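Side-chain contacts in adenosine monophosphate-protein transferase (Bartonella henselae str. Houston-1, PDB 5NH2), which transfers AMP from ATP to tyrosine and threonine residues of host target proteins through its Fic domain: residues M96-T99 against G100-A104; T182-R185 against M186-S190; N157-T160 against Q161-F164; Y11-N15 against T16-K20. One frame throughout, in Å; residues are numbered along the deposited sequence.

Overall arrangement
Contacts 1, 2 and 3 lie in the Fic domain; contact 4 belongs to the N-terminal loop before helix 28-46. Contact 3 is buried. It starts helix 157-171 and carries ATP-binding residues. Contact 2, at the start of the next helix, 183-196, is partly buried. Both rest on regular helix bonds. In contact 3 an arginine lies over a glycine carbonyl, while in contact 2 a carboxylate meets methyl groups. Contact 1 is a surface loop with no clear hydrogen bond between its halves, joined by an arginine stacked on a tryptophan. Its W101 packs against M187 of contact 2. Contact 4, partly buried, is a tight turn that combines backbone bonds with a CH-pi contact.

Contact 1. Residues M96-T99 against G100-A104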
loop_
_atom_site.group_PDB
_atom_site.type_symbol
_atom_site.label_atom_id
_atom_site.label_comp_id
_atom_site.label_asym_id
_atom_site.label_seq_id
_atom_site.Cartn_x
_atom_site.Cartn_y
_atom_site.Cartn_z
ATOM N N MET A 96 19.351 -4.391 -9.109
ATOM C CA MET A 96 18.393 -5.461 -8.813
ATOM C C MET A 96 17.575 -5.695 -10.077
ATOM O O MET A 96 16.651 -4.931 -10.380
ATOM C CB MET A 96 17.510 -5.085 -7.620
ATOM C CG MET A 96 16.147 -5.799 -7.540
ATOM S SD MET A 96 15.360 -5.602 -5.881
ATOM C CE MET A 96 16.785 -5.056 -4.957
ATOM N N LYS A 97 17.871 -6.791 -10.776
ATOM C CA LYS A 97 17.269 -7.021 -12.075
ATOM C C LYS A 97 15.858 -7.531 -11.876
ATOM O O LYS A 97 15.555 -8.192 -10.881
ATOM C CB LYS A 97 18.092 -8.019 -12.887
ATOM C CG LYS A 97 19.497 -7.544 -13.263
ATOM C CD LYS A 97 20.401 -8.738 -13.628
ATOM C CE LYS A 97 21.153 -8.531 -14.935
ATOM N NZ LYS A 97 21.822 -9.784 -15.406
ATOM N N ARG A 98 14.987 -7.181 -12.806
ATOM C CA ARG A 98 13.606 -7.609 -12.805
ATOM C C ARG A 98 13.401 -8.680 -13.872
ATOM O O ARG A 98 13.932 -8.565 -14.982
ATOM C CB ARG A 98 12.693 -6.418 -13.072
ATOM C CG ARG A 98 13.234 -5.080 -12.567
ATOM C CD ARG A 98 12.093 -4.029 -12.594
ATOM N NE ARG A 98 10.843 -4.496 -11.965
ATOM C CZ ARG A 98 9.662 -3.858 -12.005
ATOM N NH1 ARG A 98 9.505 -2.697 -12.654
ATOM N NH2 ARG A 98 8.617 -4.384 -11.374
ATOM N N THR A 99 12.642 -9.732 -13.533
ATOM C CA THR A 99 12.260 -10.744 -14.520
ATOM C C THR A 99 11.109 -10.183 -15.344
ATOM O O THR A 99 10.048 -9.872 -14.791
ATOM C CB THR A 99 11.850 -12.060 -13.841
ATOM O OG1 THR A 99 13.006 -12.735 -13.344
ATOM C CG2 THR A 99 11.164 -12.991 -14.795
ATOM N N GLY A 100 11.336 -10.003 -16.655
ATOM C CA GLY A 100 10.300 -9.701 -17.642
ATOM C C GLY A 100 9.802 -8.266 -17.706
ATOM O O GLY A 100 9.069 -7.929 -18.646
ATOM N N TRP A 101 10.214 -7.402 -16.778
ATOM C CA TRP A 101 9.489 -6.192 -16.393
ATOM C C TRP A 101 9.924 -4.958 -17.191
ATOM O O TRP A 101 10.451 -5.031 -18.304
ATOM C CB TRP A 101 9.634 -5.934 -14.889
ATOM C CG TRP A 101 8.562 -6.572 -14.019
ATOM C CD1 TRP A 101 8.768 -7.454 -12.989
ATOM C CD2 TRP A 101 7.126 -6.373 -14.083
ATOM N NE1 TRP A 101 7.567 -7.813 -12.413
ATOM C CE2 TRP A 101 6.545 -7.170 -13.064
ATOM C CE3 TRP A 101 6.280 -5.607 -14.899
ATOM C CZ2 TRP A 101 5.160 -7.224 -12.845
ATOM C CZ3 TRP A 101 4.904 -5.660 -14.674
ATOM C CH2 TRP A 101 4.363 -6.466 -13.658
ATOM N N LYS A 102 9.653 -3.797 -16.609
ATOM C CA LYS A 102 9.709 -2.478 -17.220
ATOM C C LYS A 102 11.151 -2.026 -17.418
ATOM O O LYS A 102 12.046 -2.845 -17.645
ATOM C CB LYS A 102 8.949 -1.460 -16.351
ATOM C CG LYS A 102 7.459 -1.764 -16.153
ATOM C CD LYS A 102 7.158 -2.247 -14.742
ATOM C CE LYS A 102 7.082 -1.118 -13.739
ATOM N NZ LYS A 102 6.175 -1.533 -12.639
ATOM N N ASN A 103 11.341 -0.713 -17.480
ATOM C CA ASN A 103 12.642 -0.046 -17.508
ATOM C C ASN A 103 13.465 -0.294 -16.242
ATOM O O ASN A 103 14.626 0.097 -16.132
ATOM C CB ASN A 103 12.390 1.443 -17.748
ATOM C CG ASN A 103 11.187 1.667 -18.648
ATOM O OD1 ASN A 103 10.234 0.887 -18.606
ATOM N ND2 ASN A 103 11.234 2.710 -19.484
ATOM N N ALA A 104 12.867 -0.979 -15.298
ATOM C CA ALA A 104 13.502 -1.411 -14.061
ATOM C C ALA A 104 13.968 -0.253 -13.177
ATOM O O ALA A 104 13.511 0.890 -13.307
ATOM C CB ALA A 104 14.622 -2.354 -14.460
#
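R98 folds back over W101 in the Fic-domain loop that leads from strand 90-91 to helix 109-124. R98 and T99 are ATP-binding positions by similarity.

The main interaction is a stack with cation-pi character. The guanidinium of R98 lies nearly flat on the indole, with planes 21° apart. CZ of R98 is 4.0 Å from the centroid of the five-membered ring of W101. The overlap is displaced: NH2 of R98 sits above the rim of the ring, 3.4 Å from CG of W101. The arginine chain bends at chi3 (49°), and this turns its flat end onto the indole face.

The apolar part of R98 makes the second set of contacts. Its CG and CD run alongside A104. CD of R98 is 3.3 Å from CA of A104, and CB of A104 lies 3.6 Å from the same CD.

The third set is one of like charges. K102 bends at chi2 and chi3, which brings its end to the edge of the R98 guanidinium, with NZ in the plane of that group. The two positive ends lie close together: NZ of K102 is 3.5 Å from NH1 of R98.

Around the loop, F105 touches R98, while W101 and K102 both lean on V191 of helix 183-196. The lysine also reaches A194. Within the loop, the stack begins at the foot of the tryptophan side chain: CB of W101 is 3.5 Å from NE of R98.

Contact 2. Residues T182-R185 against M186-S190; sequences TKER and MMVAS
E184 and M187 meet across the first turns of helix 183-196. CG of E184 is anti to the backbone N (chi1 176°), and a bend at chi2 (69°) swings the carboxylate forward, toward the next turn. There OE1 of E184 lies 3.3 Å from the methyl CE of M187. OE2 of E184 faces a branch of V188, 3.8 Å from its CG2. These are contacts of oxygen with methyl groups and carry no hydrogen bond.

Beneath them runs the helix backbone. M186 N donates to T182 O at 3.0 Å, almost straight at 175°. M187, V188 and A189 repeat the pattern to K183, E184 and R185. M186 O takes two bonds, from S190 N and from S190 OG (2.8 Å), on opposite faces of its carbonyl plane.

T182 is the N-cap. Its OG1 accepts from R185 N at 3.2 Å and is also bonded to R235 O. N233 holds the same end through K183 N.

Further out, the extended R185 forms a salt bridge with D208, at the end of helix 200-208. M186 and A189 pack on M202 of that helix, M186 also reaches F144 of helix 133-150, and T182 touches V237 of strand 237-239.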
loop_
_atom_site.group_PDB
_atom_site.type_symbol
_atom_site.label_atom_id
_atom_site.label_comp_id
_atom_site.label_asym_id
_atom_site.label_seq_id
_atom_site.Cartn_x
_atom_site.Cartn_y
_atom_site.Cartn_z
ATOM N N THR A 182 -6.629 -2.218 -5.278
ATOM C CA THR A 182 -6.285 -3.622 -5.550
ATOM C C THR A 182 -4.886 -3.783 -6.187
ATOM O O THR A 182 -4.331 -2.865 -6.800
ATOM C CB THR A 182 -7.293 -4.293 -6.497
ATOM O OG1 THR A 182 -7.194 -3.702 -7.810
ATOM C CG2 THR A 182 -8.737 -4.237 -5.977
ATOM N N LYS A 183 -4.349 -5.003 -6.069
ATOM C CA LYS A 183 -3.044 -5.319 -6.623
ATOM C C LYS A 183 -3.012 -5.063 -8.131
ATOM O O LYS A 183 -2.036 -4.510 -8.675
ATOM C CB LYS A 183 -2.696 -6.776 -6.286
ATOM C CG LYS A 183 -1.221 -7.189 -6.676
ATOM C CD LYS A 183 -0.697 -8.420 -5.874
ATOM C CE LYS A 183 0.293 -9.216 -6.690
ATOM N NZ LYS A 183 1.664 -8.624 -6.731
ATOM N N GLU A 184 -4.093 -5.425 -8.801
ATOM C CA GLU A 184 -4.253 -5.162 -10.226
ATOM C C GLU A 184 -4.153 -3.669 -10.560
ATOM O O GLU A 184 -3.410 -3.275 -11.477
ATOM C CB GLU A 184 -5.602 -5.726 -10.679
ATOM C CG GLU A 184 -5.945 -5.433 -12.142
ATOM C CD GLU A 184 -5.036 -6.188 -13.124
ATOM O OE1 GLU A 184 -4.270 -7.099 -12.707
ATOM O OE2 GLU A 184 -5.101 -5.864 -14.331
ATOM N N ARG A 185 -4.940 -2.829 -9.867
ATOM C CA ARG A 185 -4.983 -1.402 -10.211
ATOM C C ARG A 185 -3.627 -0.740 -9.954
ATOM O O ARG A 185 -3.141 0.024 -10.799
ATOM C CB ARG A 185 -6.099 -0.685 -9.436
ATOM C CG ARG A 185 -6.147 0.853 -9.690
ATOM C CD ARG A 185 -7.194 1.601 -8.837
ATOM N NE ARG A 185 -7.515 2.905 -9.427
ATOM C CZ ARG A 185 -8.411 3.787 -8.955
ATOM N NH1 ARG A 185 -9.107 3.557 -7.835
ATOM N NH2 ARG A 185 -8.599 4.933 -9.606
ATOM N N MET A 186 -2.966 -1.105 -8.831
ATOM C CA MET A 186 -1.621 -0.606 -8.525
ATOM C C MET A 186 -0.658 -0.884 -9.678
ATOM O O MET A 186 0.103 0.007 -10.095
ATOM C CB MET A 186 -1.091 -1.241 -7.214
ATOM C CG MET A 186 0.206 -0.567 -6.642
ATOM S SD MET A 186 -0.088 1.210 -6.189
ATOM C CE MET A 186 0.767 2.055 -7.507
ATOM N N MET A 187 -0.697 -2.115 -10.220
ATOM C CA MET A 187 0.240 -2.449 -11.282
ATOM C C MET A 187 -0.107 -1.716 -12.591
ATOM O O MET A 187 0.795 -1.218 -13.289
ATOM C CB MET A 187 0.299 -3.971 -11.492
ATOM C CG MET A 187 0.763 -4.344 -12.960
ATOM S SD MET A 187 0.274 -5.974 -13.530
ATOM C CE MET A 187 -1.472 -5.925 -13.920
ATOM N N VAL A 188 -1.404 -1.614 -12.931
ATOM C CA VAL A 188 -1.799 -0.845 -14.120
ATOM C C VAL A 188 -1.263 0.596 -14.029
ATOM O O VAL A 188 -0.686 1.126 -14.992
ATOM C CB VAL A 188 -3.344 -0.858 -14.282
ATOM C CG1 VAL A 188 -3.788 0.131 -15.336
ATOM C CG2 VAL A 188 -3.923 -2.251 -14.631
ATOM N N ALA A 189 -1.476 1.258 -12.878
ATOM C CA ALA A 189 -1.052 2.659 -12.700
ATOM C C ALA A 189 0.465 2.797 -12.837
ATOM O O ALA A 189 0.954 3.653 -13.587
ATOM C CB ALA A 189 -1.530 3.222 -11.333
ATOM N N SER A 190 1.223 1.936 -12.136
ATOM C CA SER A 190 2.681 2.049 -12.159
ATOM C C SER A 190 3.234 1.809 -13.554
ATOM O O SER A 190 4.129 2.535 -13.998
ATOM C CB SER A 190 3.337 1.039 -11.196
ATOM O OG SER A 190 2.727 1.080 -9.924
#

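Contact 3. Residues N157-T160 against Q161-F164; sequences NGRT and QRLF
R162 curls back over the backbone of G158 at the start of helix 157-171. This is the end of the Fic signature motif, where N157, G158 and R159 bind ATP and R162 does so by similarity.

CB of R162 stands 3.5 Å from G158 O. CG, placed anti to the carbonyl carbon (chi1 -78°), touches the same oxygen at 3.4 Å. CD lies beside it a little farther off. A bend at chi3 then turns the guanidinium over the peptide, so that G158 O sits above the centre of its face. NE of R162 is 3.7 Å and CZ 3.5 Å from G158 O. NH1 is 3.5 Å from G158 O, and NH2 is 3.7 Å from G158 C. NH2 also comes 3.8 Å from CG of R159. G158 has no side chain, so this flat group can lie on the helix.

The carbonyl still makes its regular helix bond: R162 N donates to G158 O at 2.9 Å.

NH2 forms a salt bridge with E35 of the antitoxin homologue, and NE bonds to T31 of that chain. The T-x-x-x-E spacing matches the inhibitory motif of Fic antitoxins. The glutamate thus probably takes a place that an ATP phosphate would otherwise use.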
loop_
_atom_site.group_PDB
_atom_site.type_symbol
_atom_site.label_atom_id
_atom_site.label_comp_id
_atom_site.label_asym_id
_atom_site.label_seq_id
_atom_site.Cartn_x
_atom_site.Cartn_y
_atom_site.Cartn_z
ATOM N N ASN A 157 10.099 -2.656 -0.167
ATOM C CA ASN A 157 10.007 -1.301 -0.739
ATOM C C ASN A 157 8.565 -0.793 -0.816
ATOM O O ASN A 157 8.264 0.350 -0.420
ATOM C CB ASN A 157 10.665 -1.281 -2.122
ATOM C CG ASN A 157 12.163 -1.529 -2.036
ATOM O OD1 ASN A 157 12.921 -0.606 -1.718
ATOM N ND2 ASN A 157 12.589 -2.797 -2.249
ATOM N N GLY A 158 7.649 -1.624 -1.287
ATOM C CA GLY A 158 6.270 -1.166 -1.384
ATOM C C GLY A 158 5.684 -0.792 -0.038
ATOM O O GLY A 158 5.031 0.256 0.087
ATOM N N ARG A 159 5.939 -1.629 1.001
ATOM C CA ARG A 159 5.303 -1.426 2.308
ATOM C C ARG A 159 5.825 -0.165 2.988
ATOM O O ARG A 159 5.037 0.631 3.537
ATOM C CB ARG A 159 5.510 -2.658 3.185
ATOM C CG ARG A 159 4.544 -3.773 2.831
ATOM C CD ARG A 159 4.838 -5.089 3.579
ATOM N NE ARG A 159 5.861 -5.859 2.904
ATOM C CZ ARG A 159 6.426 -6.962 3.377
ATOM N NH1 ARG A 159 6.099 -7.471 4.583
ATOM N NH2 ARG A 159 7.336 -7.551 2.629
ATOM N N THR A 160 7.146 0.071 2.877
ATOM C CA THR A 160 7.769 1.269 3.436
ATOM C C THR A 160 7.309 2.544 2.720
ATOM O O THR A 160 6.963 3.557 3.361
ATOM C CB THR A 160 9.272 1.119 3.332
ATOM O OG1 THR A 160 9.658 -0.051 4.061
ATOM C CG2 THR A 160 9.950 2.341 3.867
ATOM N N GLN A 161 7.313 2.510 1.389
ATOM C CA GLN A 161 6.863 3.656 0.597
ATOM C C GLN A 161 5.401 4.012 0.890
ATOM O O GLN A 161 5.050 5.199 1.053
ATOM C CB GLN A 161 7.051 3.343 -0.891
ATOM C CG GLN A 161 6.351 4.293 -1.809
ATOM C CD GLN A 161 6.372 3.813 -3.254
ATOM O OE1 GLN A 161 6.337 2.601 -3.531
ATOM N NE2 GLN A 161 6.410 4.758 -4.182
ATOM N N ARG A 162 4.519 2.999 0.940
ATOM C CA ARG A 162 3.105 3.299 1.192
ATOM C C ARG A 162 2.941 3.987 2.546
ATOM O O ARG A 162 2.327 5.067 2.637
ATOM C CB ARG A 162 2.243 2.026 1.109
ATOM C CG ARG A 162 1.969 1.596 -0.345
ATOM C CD ARG A 162 1.035 0.361 -0.465
ATOM N NE ARG A 162 1.560 -0.961 -0.011
ATOM C CZ ARG A 162 2.288 -1.751 -0.785
ATOM N NH1 ARG A 162 2.604 -1.296 -1.972
ATOM N NH2 ARG A 162 2.700 -2.938 -0.395
ATOM N N LEU A 163 3.563 3.417 3.601
ATOM C CA LEU A 163 3.464 4.055 4.910
ATOM C C LEU A 163 4.042 5.479 4.888
ATOM O O LEU A 163 3.510 6.388 5.546
ATOM C CB LEU A 163 4.158 3.203 5.970
ATOM C CG LEU A 163 3.321 2.963 7.237
ATOM C CD1 LEU A 163 4.061 2.035 8.187
ATOM C CD2 LEU A 163 2.893 4.270 7.945
ATOM N N PHE A 164 5.130 5.686 4.145
ATOM C CA PHE A 164 5.712 7.028 4.051
ATOM C C PHE A 164 4.705 7.996 3.449
ATOM O O PHE A 164 4.525 9.117 3.952
ATOM C CB PHE A 164 7.016 6.971 3.234
ATOM C CG PHE A 164 7.766 8.310 3.066
ATOM C CD1 PHE A 164 7.428 9.202 2.047
ATOM C CD2 PHE A 164 8.870 8.618 3.861
ATOM C CE1 PHE A 164 8.146 10.412 1.861
ATOM C CE2 PHE A 164 9.591 9.811 3.657
ATOM C CZ PHE A 164 9.235 10.699 2.660
#

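Contact 4. Residues Y11-N15 against T16-K20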
loop_
_atom_site.group_PDB
_atom_site.type_symbol
_atom_site.label_atom_id
_atom_site.label_comp_id
_atom_site.label_asym_id
_atom_site.label_seq_id
_atom_site.Cartn_x
_atom_site.Cartn_y
_atom_site.Cartn_z
ATOM N N TYR A 11 23.173 -12.027 0.566
ATOM C CA TYR A 11 21.900 -11.800 1.269
ATOM C C TYR A 11 21.117 -13.095 1.587
ATOM O O TYR A 11 20.250 -13.075 2.471
ATOM C CB TYR A 11 21.002 -10.881 0.431
ATOM C CG TYR A 11 21.258 -9.379 0.517
ATOM C CD1 TYR A 11 20.917 -8.665 1.654
ATOM C CD2 TYR A 11 21.746 -8.661 -0.589
ATOM C CE1 TYR A 11 21.119 -7.274 1.742
ATOM C CE2 TYR A 11 21.958 -7.257 -0.509
ATOM C CZ TYR A 11 21.625 -6.570 0.651
ATOM O OH TYR A 11 21.809 -5.190 0.747
ATOM N N VAL A 12 21.387 -14.213 0.891
ATOM C CA VAL A 12 20.626 -15.454 1.030
ATOM C C VAL A 12 21.491 -16.581 1.591
ATOM O O VAL A 12 22.721 -16.610 1.440
ATOM C CB VAL A 12 20.029 -15.883 -0.323
ATOM C CG1 VAL A 12 19.150 -14.753 -0.900
ATOM C CG2 VAL A 12 21.172 -16.248 -1.273
ATOM N N TYR A 13 20.828 -17.542 2.224
ATOM C CA TYR A 13 21.544 -18.711 2.694
ATOM C C TYR A 13 22.101 -19.476 1.486
ATOM O O TYR A 13 21.382 -19.673 0.497
ATOM C CB TYR A 13 20.650 -19.619 3.543
ATOM C CG TYR A 13 20.187 -18.998 4.824
ATOM C CD1 TYR A 13 18.872 -18.649 4.997
ATOM C CD2 TYR A 13 21.071 -18.751 5.859
ATOM C CE1 TYR A 13 18.419 -18.075 6.188
ATOM C CE2 TYR A 13 20.645 -18.131 7.044
ATOM C CZ TYR A 13 19.305 -17.812 7.210
ATOM O OH TYR A 13 18.854 -17.202 8.364
ATOM N N PRO A 14 23.364 -19.895 1.529
ATOM C CA PRO A 14 23.900 -20.710 0.431
ATOM C C PRO A 14 22.973 -21.861 0.073
ATOM O O PRO A 14 22.354 -22.482 0.945
ATOM C CB PRO A 14 25.231 -21.207 1.002
ATOM C CG PRO A 14 25.657 -20.087 1.890
ATOM C CD PRO A 14 24.405 -19.517 2.492
ATOM N N ASN A 15 22.843 -22.092 -1.242
ATOM C CA ASN A 15 22.002 -23.128 -1.849
ATOM C C ASN A 15 20.515 -22.937 -1.576
ATOM O O ASN A 15 19.741 -23.894 -1.663
ATOM C CB ASN A 15 22.425 -24.531 -1.401
ATOM C CG ASN A 15 23.837 -24.848 -1.796
ATOM O OD1 ASN A 15 24.171 -24.843 -2.983
ATOM N ND2 ASN A 15 24.693 -25.089 -0.805
ATOM N N THR A 16 20.085 -21.716 -1.268
ATOM C CA THR A 16 18.668 -21.442 -1.147
ATOM C C THR A 16 18.355 -20.084 -1.744
ATOM O O THR A 16 19.247 -19.293 -2.048
ATOM C CB THR A 16 18.200 -21.459 0.294
ATOM O OG1 THR A 16 16.791 -21.740 0.295
ATOM C CG2 THR A 16 18.444 -20.096 0.933
ATOM N N THR A 17 17.060 -19.838 -1.910
ATOM C CA THR A 17 16.494 -18.553 -2.289
ATOM C C THR A 17 15.981 -17.729 -1.088
ATOM O O THR A 17 15.311 -16.711 -1.284
ATOM C CB THR A 17 15.387 -18.787 -3.323
ATOM O OG1 THR A 17 15.258 -17.622 -4.140
ATOM C CG2 THR A 17 14.064 -19.101 -2.651
ATOM N N THR A 18 16.253 -18.165 0.146
ATOM C CA THR A 18 15.726 -17.540 1.357
ATOM C C THR A 18 16.685 -16.489 1.927
ATOM O O THR A 18 17.869 -16.775 2.152
ATOM C CB THR A 18 15.457 -18.611 2.419
ATOM O OG1 THR A 18 14.625 -19.632 1.866
ATOM C CG2 THR A 18 14.770 -18.009 3.672
ATOM N N LEU A 19 16.152 -15.291 2.213
ATOM C CA LEU A 19 16.947 -14.200 2.766
ATOM C C LEU A 19 17.407 -14.539 4.187
ATOM O O LEU A 19 16.604 -14.964 5.027
ATOM C CB LEU A 19 16.128 -12.902 2.760
ATOM C CG LEU A 19 15.876 -12.128 1.447
ATOM C CD1 LEU A 19 14.740 -11.135 1.672
ATOM C CD2 LEU A 19 17.116 -11.377 0.946
ATOM N N LYS A 20 18.706 -14.365 4.451
ATOM C CA LYS A 20 19.218 -14.522 5.810
ATOM C C LYS A 20 18.369 -13.698 6.765
ATOM O O LYS A 20 18.054 -12.539 6.482
ATOM C CB LYS A 20 20.680 -14.074 5.881
ATOM C CG LYS A 20 21.688 -15.027 5.190
ATOM C CD LYS A 20 22.953 -14.271 4.859
ATOM C CE LYS A 20 24.133 -15.226 4.643
ATOM N NZ LYS A 20 25.486 -14.539 4.489
HETATM O O HOH W 1 19.055 -11.018 4.453
#
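V12 and L19 form the single beta bridge of a hairpin-like loop before helix 28-46, closed by a type II turn from Y13 to T16. Y13 N donates to T18 O at 3.1 Å, and K20 N to Y11 O at 2.8 Å. In the turn T16 N binds Y13 O at 3.0 Å.

CA of K20 stands over one face of the Y13 ring, 3.9 Å from the centroid, which makes a CH-pi contact. CG of K20 follows along the same ring, 3.8 Å from CE2 of Y13. The chi1 of T16 (-156°) puts its CG2 between the backbone N and the carbonyl carbon, at the ring edge and 3.5 Å from CB of Y13. Beyond the bridge, CD2 of L19 meets CB of Y11 at 4.0 Å.

A water donates to both Y11 O and K20 O.

The tyrosine hydroxyl of Y13 is bonded to N21 N, which fixes the far end of the ring. K20 NZ forms a salt bridge with D87, and the lysine makes a cation-pi contact with F85, an ATP-binding position by similarity. The aliphatic part of K20 thus serves the turn, while its charge ties the loop to the 83-84/90-91 hairpin.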